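Polyketide synthase type I (Bacillus amyloliquefaciens, PDB 5KKU) contributes, through the dehydratase domain at its N-terminus, to difficidin assembly, probably removing water from carrier-bound polyketide intermediates. Local coordinates at residues 88-94 / 106-112; 117-121 / 227-231; 167-173 / 202-207. Residues are numbered along the deposited sequence.

The chain folds as two hotdog domains side by side, and the three contacts sample one domain, the seam and the other domain. Interaction 1 is antiparallel strand pairing broken by one classic bulge within the N-terminal hotdog, with a face that is apolar where it meets a helix and a charged outer one. Interaction 3, on the opposite side of the chain's centre (centres about 33 Å apart), lies in the C-terminal hotdog, where a buried carboxylate and a phenyl ring hold a loop to a hairpin. Interaction 2, about 24 Å from each, centre to centre, joins the two halves near the surface by ring packing. None touches another, but all reach the same large curled sheet, and strand 107-116 leads directly into loop 117-121.

Interaction 1 (88-94 / 106-112); sequences KVEITSE and RDENMEC
I91 (m,t) lies beside M110 (t,t), with I91 CD1 4.4 Å from M110 SD, and V89 CB sits 4.2 Å from C112 SG; these four face helix 37-49, where L42 and L38 meet them, the helix-against-sheet packing of a hotdog fold. Segments 88-94 and 107-112 are neighbouring antiparallel strands, axes 4.6 Å apart at 150°. V89-C112, I91-M110 and S93-D107 are hydrogen-bonded pairs (V89 N to C112 O 3.0 Å, I91 N to M110 O 2.9 Å, S93 N to D107 O 3.1 Å); E90-E111 and T92-E108 are non-hydrogen-bonded, CA atoms 4.4 Å apart. A classic bulge shifts the register by one: N109 (phi/psi -107/-33) and M110 both face I91, whose O takes N109 N at 2.8 Å and M110 N weakly at 3.4 Å. The S93 hydroxyl (p) gives a very short hydrogen bond, OG to N109 OD1 2.4 Å. On the other face K88 NZ reaches E111 OE2 at 3.6 Å and, more distantly, E90; E111 also pairs with K63. E94 makes a long ion pair to R106, but hydrogen-bonds G103 and Y77. Thus V89, I91, M110 and C112 give the helix an apolar surface that turns polar at S93, D107 and N109, opposite a salt-bridged outer face.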
loop_
_atom_site.group_PDB
_atom_site.type_symbol
_atom_site.label_atom_id
_atom_site.label_comp_id
_atom_site.label_asym_id
_atom_site.label_seq_id
_atom_site.Cartn_x
_atom_site.Cartn_y
_atom_site.Cartn_z
ATOM N N LYS A 88 -17.122 -7.983 6.762
ATOM C CA LYS A 88 -16.211 -8.507 5.807
ATOM C C LYS A 88 -16.253 -7.690 4.547
ATOM O O LYS A 88 -17.270 -7.284 4.097
ATOM C CB LYS A 88 -16.476 -9.957 5.518
ATOM C CG LYS A 88 -15.467 -10.615 4.606
ATOM C CD LYS A 88 -16.069 -11.885 4.065
ATOM C CE LYS A 88 -15.246 -12.548 2.982
ATOM N NZ LYS A 88 -13.992 -13.102 3.517
ATOM N N VAL A 89 -15.091 -7.428 3.991
ATOM C CA VAL A 89 -15.000 -6.690 2.772
ATOM C C VAL A 89 -14.248 -7.435 1.692
ATOM O O VAL A 89 -13.195 -7.948 1.900
ATOM C CB VAL A 89 -14.374 -5.321 2.987
ATOM C CG1 VAL A 89 -14.234 -4.583 1.681
ATOM C CG2 VAL A 89 -15.193 -4.516 3.945
ATOM N N GLU A 90 -14.795 -7.454 0.502
ATOM C CA GLU A 90 -14.104 -8.056 -0.609
ATOM C C GLU A 90 -14.152 -7.191 -1.833
ATOM O O GLU A 90 -15.175 -6.627 -2.133
ATOM C CB GLU A 90 -14.683 -9.407 -0.919
ATOM C CG GLU A 90 -14.351 -10.441 0.111
ATOM C CD GLU A 90 -15.057 -11.737 -0.142
ATOM O OE1 GLU A 90 -14.392 -12.752 -0.348
ATOM O OE2 GLU A 90 -16.292 -11.717 -0.155
ATOM N N ILE A 91 -13.052 -7.133 -2.534
ATOM C CA ILE A 91 -12.966 -6.405 -3.769
ATOM C C ILE A 91 -12.720 -7.325 -4.956
ATOM O O ILE A 91 -11.797 -8.084 -5.007
ATOM C CB ILE A 91 -11.886 -5.356 -3.706
ATOM C CG1 ILE A 91 -12.112 -4.427 -2.548
ATOM C CG2 ILE A 91 -11.819 -4.616 -5.016
ATOM C CD1 ILE A 91 -11.073 -3.387 -2.444
ATOM N N THR A 92 -13.575 -7.257 -5.937
ATOM C CA THR A 92 -13.339 -7.977 -7.152
ATOM C C THR A 92 -13.312 -6.977 -8.279
ATOM O O THR A 92 -13.602 -5.861 -8.074
ATOM C CB THR A 92 -14.420 -9.030 -7.413
ATOM O OG1 THR A 92 -15.679 -8.405 -7.474
ATOM C CG2 THR A 92 -14.421 -10.000 -6.373
ATOM N N SER A 93 -13.019 -7.433 -9.477
ATOM C CA SER A 93 -12.973 -6.555 -10.618
ATOM C C SER A 93 -13.215 -7.201 -11.958
ATOM O O SER A 93 -13.106 -8.372 -12.115
ATOM C CB SER A 93 -11.662 -5.809 -10.653
ATOM O OG SER A 93 -10.609 -6.675 -10.540
ATOM N N GLU A 94 -13.479 -6.393 -12.952
ATOM C CA GLU A 94 -13.874 -6.862 -14.240
ATOM C C GLU A 94 -13.436 -5.930 -15.309
ATOM O O GLU A 94 -13.319 -4.799 -15.049
ATOM C CB GLU A 94 -15.383 -6.924 -14.237
ATOM C CG GLU A 94 -16.062 -7.495 -15.427
ATOM C CD GLU A 94 -17.475 -7.005 -15.566
ATOM O OE1 GLU A 94 -18.104 -6.686 -14.582
ATOM O OE2 GLU A 94 -17.958 -6.972 -16.681
ATOM N N ARG A 106 -14.655 -12.412 -13.128
ATOM C CA ARG A 106 -14.287 -11.483 -12.092
ATOM C C ARG A 106 -13.120 -11.985 -11.286
ATOM O O ARG A 106 -13.171 -13.066 -10.760
ATOM C CB ARG A 106 -15.452 -11.226 -11.191
ATOM C CG ARG A 106 -16.698 -10.875 -11.920
ATOM C CD ARG A 106 -17.588 -9.973 -11.136
ATOM N NE ARG A 106 -18.620 -9.371 -11.948
ATOM C CZ ARG A 106 -19.628 -8.712 -11.452
ATOM N NH1 ARG A 106 -19.726 -8.579 -10.179
ATOM N NH2 ARG A 106 -20.511 -8.175 -12.219
ATOM N N ASP A 107 -12.115 -11.164 -11.156
ATOM C CA ASP A 107 -10.960 -11.482 -10.372
ATOM C C ASP A 107 -11.135 -11.066 -8.946
ATOM O O ASP A 107 -11.681 -10.055 -8.673
ATOM C CB ASP A 107 -9.720 -10.816 -10.937
ATOM C CG ASP A 107 -9.245 -11.456 -12.183
ATOM O OD1 ASP A 107 -9.145 -12.667 -12.266
ATOM O OD2 ASP A 107 -8.953 -10.729 -13.099
ATOM N N GLU A 108 -10.663 -11.861 -8.028
ATOM C CA GLU A 108 -10.650 -11.412 -6.662
ATOM C C GLU A 108 -9.367 -10.645 -6.397
ATOM O O GLU A 108 -8.295 -11.086 -6.704
ATOM C CB GLU A 108 -10.817 -12.558 -5.727
ATOM C CG GLU A 108 -12.010 -13.392 -6.036
ATOM C CD GLU A 108 -12.279 -14.455 -5.025
ATOM O OE1 GLU A 108 -11.377 -14.911 -4.345
ATOM O OE2 GLU A 108 -13.428 -14.840 -4.924
ATOM N N ASN A 109 -9.506 -9.465 -5.855
ATOM C CA ASN A 109 -8.388 -8.585 -5.664
ATOM C C ASN A 109 -7.938 -8.439 -4.241
ATOM O O ASN A 109 -6.805 -8.350 -3.986
ATOM C CB ASN A 109 -8.649 -7.240 -6.324
ATOM C CG ASN A 109 -8.926 -7.362 -7.801
ATOM O OD1 ASN A 109 -9.964 -7.004 -8.270
ATOM N ND2 ASN A 109 -7.999 -7.888 -8.508
ATOM N N MET A 110 -8.870 -8.508 -3.323
ATOM C CA MET A 110 -8.577 -8.314 -1.940
ATOM C C MET A 110 -9.708 -8.628 -0.984
ATOM O O MET A 110 -10.847 -8.465 -1.310
ATOM C CB MET A 110 -8.117 -6.904 -1.736
ATOM C CG MET A 110 -7.639 -6.616 -0.362
ATOM S SD MET A 110 -7.751 -4.908 0.017
ATOM C CE MET A 110 -9.081 -4.923 1.194
ATOM N N GLU A 111 -9.354 -9.070 0.211
ATOM C CA GLU A 111 -10.280 -9.270 1.297
ATOM C C GLU A 111 -9.745 -8.788 2.618
ATOM O O GLU A 111 -8.609 -8.771 2.829
ATOM C CB GLU A 111 -10.699 -10.715 1.403
ATOM C CG GLU A 111 -9.671 -11.626 2.002
ATOM C CD GLU A 111 -10.200 -12.999 2.290
ATOM O OE1 GLU A 111 -10.370 -13.755 1.341
ATOM O OE2 GLU A 111 -10.417 -13.312 3.460
ATOM N N CYS A 112 -10.594 -8.323 3.488
ATOM C CA CYS A 112 -10.187 -7.970 4.830
ATOM C C CYS A 112 -11.372 -7.950 5.782
ATOM O O CYS A 112 -12.468 -8.139 5.371
ATOM C CB CYS A 112 -9.480 -6.627 4.853
ATOM S SG CYS A 112 -10.475 -5.212 4.440
#

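Interaction 2 (117-121 / 227-231); sequences QEDAP and FCMYQ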
loop_
_atom_site.group_PDB
_atom_site.type_symbol
_atom_site.label_atom_id
_atom_site.label_comp_id
_atom_site.label_asym_id
_atom_site.label_seq_id
_atom_site.Cartn_x
_atom_site.Cartn_y
_atom_site.Cartn_z
ATOM N N GLN A 117 -13.033 1.571 14.812
ATOM C CA GLN A 117 -11.878 1.946 15.608
ATOM C C GLN A 117 -12.402 2.712 16.801
ATOM O O GLN A 117 -13.252 3.555 16.690
ATOM C CB GLN A 117 -10.926 2.731 14.757
ATOM C CG GLN A 117 -9.781 3.353 15.473
ATOM C CD GLN A 117 -9.381 4.655 14.824
ATOM O OE1 GLN A 117 -9.410 4.817 13.587
ATOM N NE2 GLN A 117 -9.053 5.620 15.667
ATOM N N GLU A 118 -11.860 2.395 17.951
ATOM C CA GLU A 118 -12.305 2.829 19.271
ATOM C C GLU A 118 -11.155 2.819 20.271
ATOM O O GLU A 118 -11.302 3.272 21.406
ATOM C CB GLU A 118 -13.445 1.940 19.771
ATOM C CG GLU A 118 -13.118 0.456 19.779
ATOM C CD GLU A 118 -13.559 -0.232 21.056
ATOM O OE1 GLU A 118 -14.732 -0.654 21.130
ATOM O OE2 GLU A 118 -12.733 -0.351 21.985
ATOM N N ASP A 119 -10.009 2.300 19.844
ATOM C CA ASP A 119 -8.831 2.230 20.701
ATOM C C ASP A 119 -7.740 3.181 20.219
ATOM O O ASP A 119 -7.572 3.388 19.017
ATOM C CB ASP A 119 -8.294 0.799 20.758
ATOM C CG ASP A 119 -9.136 -0.106 21.636
ATOM O OD1 ASP A 119 -8.991 -0.038 22.874
ATOM O OD2 ASP A 119 -9.944 -0.884 21.087
ATOM N N ALA A 120 -7.003 3.755 21.163
ATOM C CA ALA A 120 -5.957 4.659 20.845
ATOM C C ALA A 120 -4.733 4.002 20.271
ATOM O O ALA A 120 -4.518 2.830 20.416
ATOM C CB ALA A 120 -5.605 5.384 22.111
ATOM N N PRO A 121 -3.911 4.882 19.557
ATOM C CA PRO A 121 -2.686 4.266 19.046
ATOM C C PRO A 121 -1.801 3.655 20.091
ATOM O O PRO A 121 -1.664 4.155 21.157
ATOM C CB PRO A 121 -1.965 5.433 18.407
ATOM C CG PRO A 121 -3.037 6.238 17.861
ATOM C CD PRO A 121 -3.924 6.326 19.012
ATOM N N PHE A 227 -4.106 -2.615 9.760
ATOM C CA PHE A 227 -3.784 -1.285 9.326
ATOM C C PHE A 227 -4.819 -0.317 9.838
ATOM O O PHE A 227 -5.974 -0.582 9.786
ATOM C CB PHE A 227 -3.671 -1.186 7.810
ATOM C CG PHE A 227 -3.087 0.086 7.337
ATOM C CD1 PHE A 227 -3.867 1.158 7.130
ATOM C CD2 PHE A 227 -1.726 0.201 7.086
ATOM C CE1 PHE A 227 -3.333 2.345 6.712
ATOM C CE2 PHE A 227 -1.192 1.385 6.648
ATOM C CZ PHE A 227 -2.002 2.460 6.469
ATOM N N CYS A 228 -4.403 0.808 10.349
ATOM C CA CYS A 228 -5.316 1.727 10.953
ATOM C C CYS A 228 -4.901 3.169 10.720
ATOM O O CYS A 228 -3.825 3.525 11.069
ATOM C CB CYS A 228 -5.417 1.411 12.438
ATOM S SG CYS A 228 -6.526 2.408 13.394
ATOM N N MET A 229 -5.559 4.081 10.150
ATOM C CA MET A 229 -5.442 5.520 9.905
ATOM C C MET A 229 -5.898 6.312 11.119
ATOM O O MET A 229 -7.032 6.164 11.569
ATOM C CB MET A 229 -6.256 5.946 8.678
ATOM C CG MET A 229 -5.759 5.386 7.356
ATOM S SD MET A 229 -4.064 5.883 6.979
ATOM C CE MET A 229 -4.265 7.646 6.730
ATOM N N TYR A 230 -5.070 7.083 11.754
ATOM C CA TYR A 230 -5.648 7.793 12.851
ATOM C C TYR A 230 -5.888 9.234 12.467
ATOM O O TYR A 230 -6.771 9.862 12.953
ATOM C CB TYR A 230 -4.819 7.673 14.085
ATOM C CG TYR A 230 -4.732 6.321 14.632
ATOM C CD1 TYR A 230 -5.674 5.833 15.509
ATOM C CD2 TYR A 230 -3.691 5.514 14.302
ATOM C CE1 TYR A 230 -5.563 4.579 16.037
ATOM C CE2 TYR A 230 -3.574 4.274 14.827
ATOM C CZ TYR A 230 -4.498 3.818 15.687
ATOM O OH TYR A 230 -4.328 2.581 16.139
ATOM N N GLN A 231 -5.124 9.714 11.513
ATOM C CA GLN A 231 -5.181 11.082 11.084
ATOM C C GLN A 231 -4.855 11.159 9.603
ATOM O O GLN A 231 -4.218 10.287 9.076
ATOM C CB GLN A 231 -4.184 11.899 11.865
ATOM C CG GLN A 231 -4.734 13.145 12.503
ATOM C CD GLN A 231 -5.511 12.909 13.772
ATOM O OE1 GLN A 231 -5.296 11.937 14.457
ATOM N NE2 GLN A 231 -6.406 13.814 14.082
#
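This contact sits at the seam of a double-hotdog dehydratase: loop 117-121, which follows strand 107-116 of the N-terminal hotdog, packs on the end of strand 219-229 of the C-terminal one. Next to it strand 55-62 pairs with strand 219-229 and joins the two hotdogs into one sheet; backbone hydrogen bonds from Q117 to P54 and from F227 to L57 tie the segments to that region.

Van der Waals packing begins with Q117. Its extended side chain (chi1 t) points to the strand and lies against both C228 and Y230, its CD 3.9 Å from C228 SG and 4.0 Å from Y230 CD1. M229 turns its side chain to the opposite side, toward A192 and A274. Around the tyrosine ring the loop curls from Q117 to P121, bringing D119 O to 3.8 Å from Y230 CE1, at the ring edge.

Polar anchoring comes from outside the two segments: the Y230 hydroxyl is hydrogen-bonded to E275 and R226, and the backbone of C228 to E275, which fixes the ring in its place beside strand 272-283.

The aromatic interaction is a CH-pi contact. P121 rests over one face of Y230, its CG 3.3 Å from the ring centroid and only 4° off the ring normal.

Interaction 3 (167-173 / 202-207); sequences QLQDKEE and LAGSSF
A single buried carboxylate, that of E173, reads the backbone of a tight loop: OE1 accepts G204 N at 2.8 Å and OE2 accepts S206 N at 3.0 Å, with S206 OG (p) also 2.8 Å from OE2. E173 is extended (t,t) to get there. Its partners are G204, inside a type II turn from L202 to S205, and S206 just after it; A203 has phi/psi -54/134 and G204 92/0, a conformation suited to glycine. S205 N closes the turn on L202 O at 3.3 Å, and S205 OG adds a bond to L202 O at 2.7 Å. Segment 167-173 is a hairpin end: Q169 and D170 have positive phi (58 and 78°), and K171 and E172 both face L168 in a classic beta bulge. The ring of F207 (m) lies against this bend, with CE1 3.4 Å from D170 O, CZ 3.3 Å from K171 O and CZ 3.9 Å from E173 CB. Q167 points its side chain at S206, next to W139. The loop follows helix 194-200, which carries D198, the predicted proton donor, about 6 Å from L202 between side chains. With its charge taken up largely by loop NH groups, E173 ties the segment following that helix to the hairpin of the C-terminal hotdog.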
loop_
_atom_site.group_PDB
_atom_site.type_symbol
_atom_site.label_atom_id
_atom_site.label_comp_id
_atom_site.label_asym_id
_atom_site.label_seq_id
_atom_site.Cartn_x
_atom_site.Cartn_y
_atom_site.Cartn_z
ATOM N N GLN A 167 18.870 5.540 8.871
ATOM C CA GLN A 167 19.039 4.329 9.620
ATOM C C GLN A 167 19.798 4.594 10.912
ATOM O O GLN A 167 20.808 5.227 10.895
ATOM C CB GLN A 167 19.779 3.309 8.782
ATOM C CG GLN A 167 19.644 1.924 9.259
ATOM C CD GLN A 167 20.464 0.974 8.452
ATOM O OE1 GLN A 167 19.954 0.253 7.628
ATOM N NE2 GLN A 167 21.728 0.999 8.656
ATOM N N LEU A 168 19.295 4.072 12.011
ATOM C CA LEU A 168 19.970 4.229 13.278
ATOM C C LEU A 168 20.505 2.945 13.860
ATOM O O LEU A 168 19.741 2.100 14.234
ATOM C CB LEU A 168 19.089 4.921 14.290
ATOM C CG LEU A 168 19.681 4.988 15.687
ATOM C CD1 LEU A 168 20.867 5.934 15.749
ATOM C CD2 LEU A 168 18.674 5.265 16.755
ATOM N N GLN A 169 21.807 2.753 13.876
ATOM C CA GLN A 169 22.426 1.514 14.386
ATOM C C GLN A 169 22.066 0.201 13.793
ATOM O O GLN A 169 22.272 -0.820 14.368
ATOM C CB GLN A 169 22.531 1.573 15.914
ATOM C CG GLN A 169 23.527 2.590 16.413
ATOM C CD GLN A 169 23.412 2.898 17.876
ATOM O OE1 GLN A 169 22.908 2.122 18.625
ATOM N NE2 GLN A 169 23.908 4.027 18.281
ATOM N N ASP A 170 21.520 0.229 12.607
ATOM C CA ASP A 170 21.141 -0.933 11.947
ATOM C C ASP A 170 19.823 -1.517 12.480
ATOM O O ASP A 170 19.486 -2.612 12.158
ATOM C CB ASP A 170 22.168 -2.024 11.778
ATOM C CG ASP A 170 22.568 -2.583 13.085
ATOM O OD1 ASP A 170 21.941 -2.254 14.109
ATOM O OD2 ASP A 170 23.524 -3.357 13.111
ATOM N N LYS A 171 19.106 -0.746 13.310
ATOM C CA LYS A 171 18.118 -1.363 14.173
ATOM C C LYS A 171 16.827 -0.616 13.805
ATOM O O LYS A 171 15.772 -1.146 13.907
ATOM C CB LYS A 171 18.451 -1.166 15.594
ATOM C CG LYS A 171 19.273 -2.262 16.202
ATOM C CD LYS A 171 19.163 -2.281 17.713
ATOM C CE LYS A 171 20.509 -2.393 18.382
ATOM N NZ LYS A 171 20.530 -1.971 19.803
ATOM N N GLU A 172 16.925 0.638 13.430
ATOM C CA GLU A 172 15.727 1.384 13.107
ATOM C C GLU A 172 15.830 2.139 11.804
ATOM O O GLU A 172 16.863 2.458 11.371
ATOM C CB GLU A 172 15.390 2.385 14.198
ATOM C CG GLU A 172 15.115 1.792 15.568
ATOM C CD GLU A 172 15.137 2.821 16.676
ATOM O OE1 GLU A 172 14.242 3.623 16.810
ATOM O OE2 GLU A 172 16.085 2.827 17.429
ATOM N N GLU A 173 14.697 2.399 11.203
ATOM C CA GLU A 173 14.629 3.127 9.974
ATOM C C GLU A 173 13.537 4.192 9.951
ATOM O O GLU A 173 12.502 4.041 10.528
ATOM C CB GLU A 173 14.428 2.143 8.839
ATOM C CG GLU A 173 14.282 2.727 7.474
ATOM C CD GLU A 173 13.967 1.697 6.429
ATOM O OE1 GLU A 173 12.907 1.764 5.829
ATOM O OE2 GLU A 173 14.768 0.821 6.210
ATOM N N LEU A 202 7.794 -0.058 1.512
ATOM C CA LEU A 202 9.193 -0.219 1.321
ATOM C C LEU A 202 9.951 -0.111 2.607
ATOM O O LEU A 202 11.121 -0.147 2.599
ATOM C CB LEU A 202 9.696 0.819 0.347
ATOM C CG LEU A 202 9.243 0.657 -1.088
ATOM C CD1 LEU A 202 9.721 1.763 -1.974
ATOM C CD2 LEU A 202 9.737 -0.645 -1.644
ATOM N N ALA A 203 9.254 0.020 3.714
ATOM C CA ALA A 203 9.889 0.031 5.032
ATOM C C ALA A 203 10.798 -1.157 5.332
ATOM O O ALA A 203 10.477 -2.275 5.068
ATOM C CB ALA A 203 8.861 0.177 6.118
ATOM N N GLY A 204 11.959 -0.859 5.853
ATOM C CA GLY A 204 12.911 -1.874 6.204
ATOM C C GLY A 204 13.868 -2.189 5.106
ATOM O O GLY A 204 14.681 -3.010 5.281
ATOM N N SER A 205 13.751 -1.525 3.971
ATOM C CA SER A 205 14.657 -1.762 2.877
ATOM C C SER A 205 16.119 -1.497 3.224
ATOM O O SER A 205 16.998 -2.148 2.725
ATOM C CB SER A 205 14.265 -0.946 1.674
ATOM O OG SER A 205 13.039 -1.359 1.161
ATOM N N SER A 206 16.394 -0.538 4.062
ATOM C CA SER A 206 17.736 -0.262 4.450
ATOM C C SER A 206 18.277 -1.410 5.282
ATOM O O SER A 206 19.422 -1.675 5.303
ATOM C CB SER A 206 17.754 1.042 5.222
ATOM O OG SER A 206 17.533 0.839 6.586
ATOM N N PHE A 207 17.445 -2.080 6.028
ATOM C CA PHE A 207 17.944 -3.228 6.731
ATOM C C PHE A 207 18.162 -4.250 5.659
ATOM O O PHE A 207 17.236 -4.578 4.966
ATOM C CB PHE A 207 16.917 -3.790 7.668
ATOM C CG PHE A 207 16.440 -2.839 8.702
ATOM C CD1 PHE A 207 17.320 -2.093 9.434
ATOM C CD2 PHE A 207 15.120 -2.733 8.959
ATOM C CE1 PHE A 207 16.875 -1.257 10.397
ATOM C CE2 PHE A 207 14.674 -1.895 9.909
ATOM C CZ PHE A 207 15.551 -1.145 10.622
#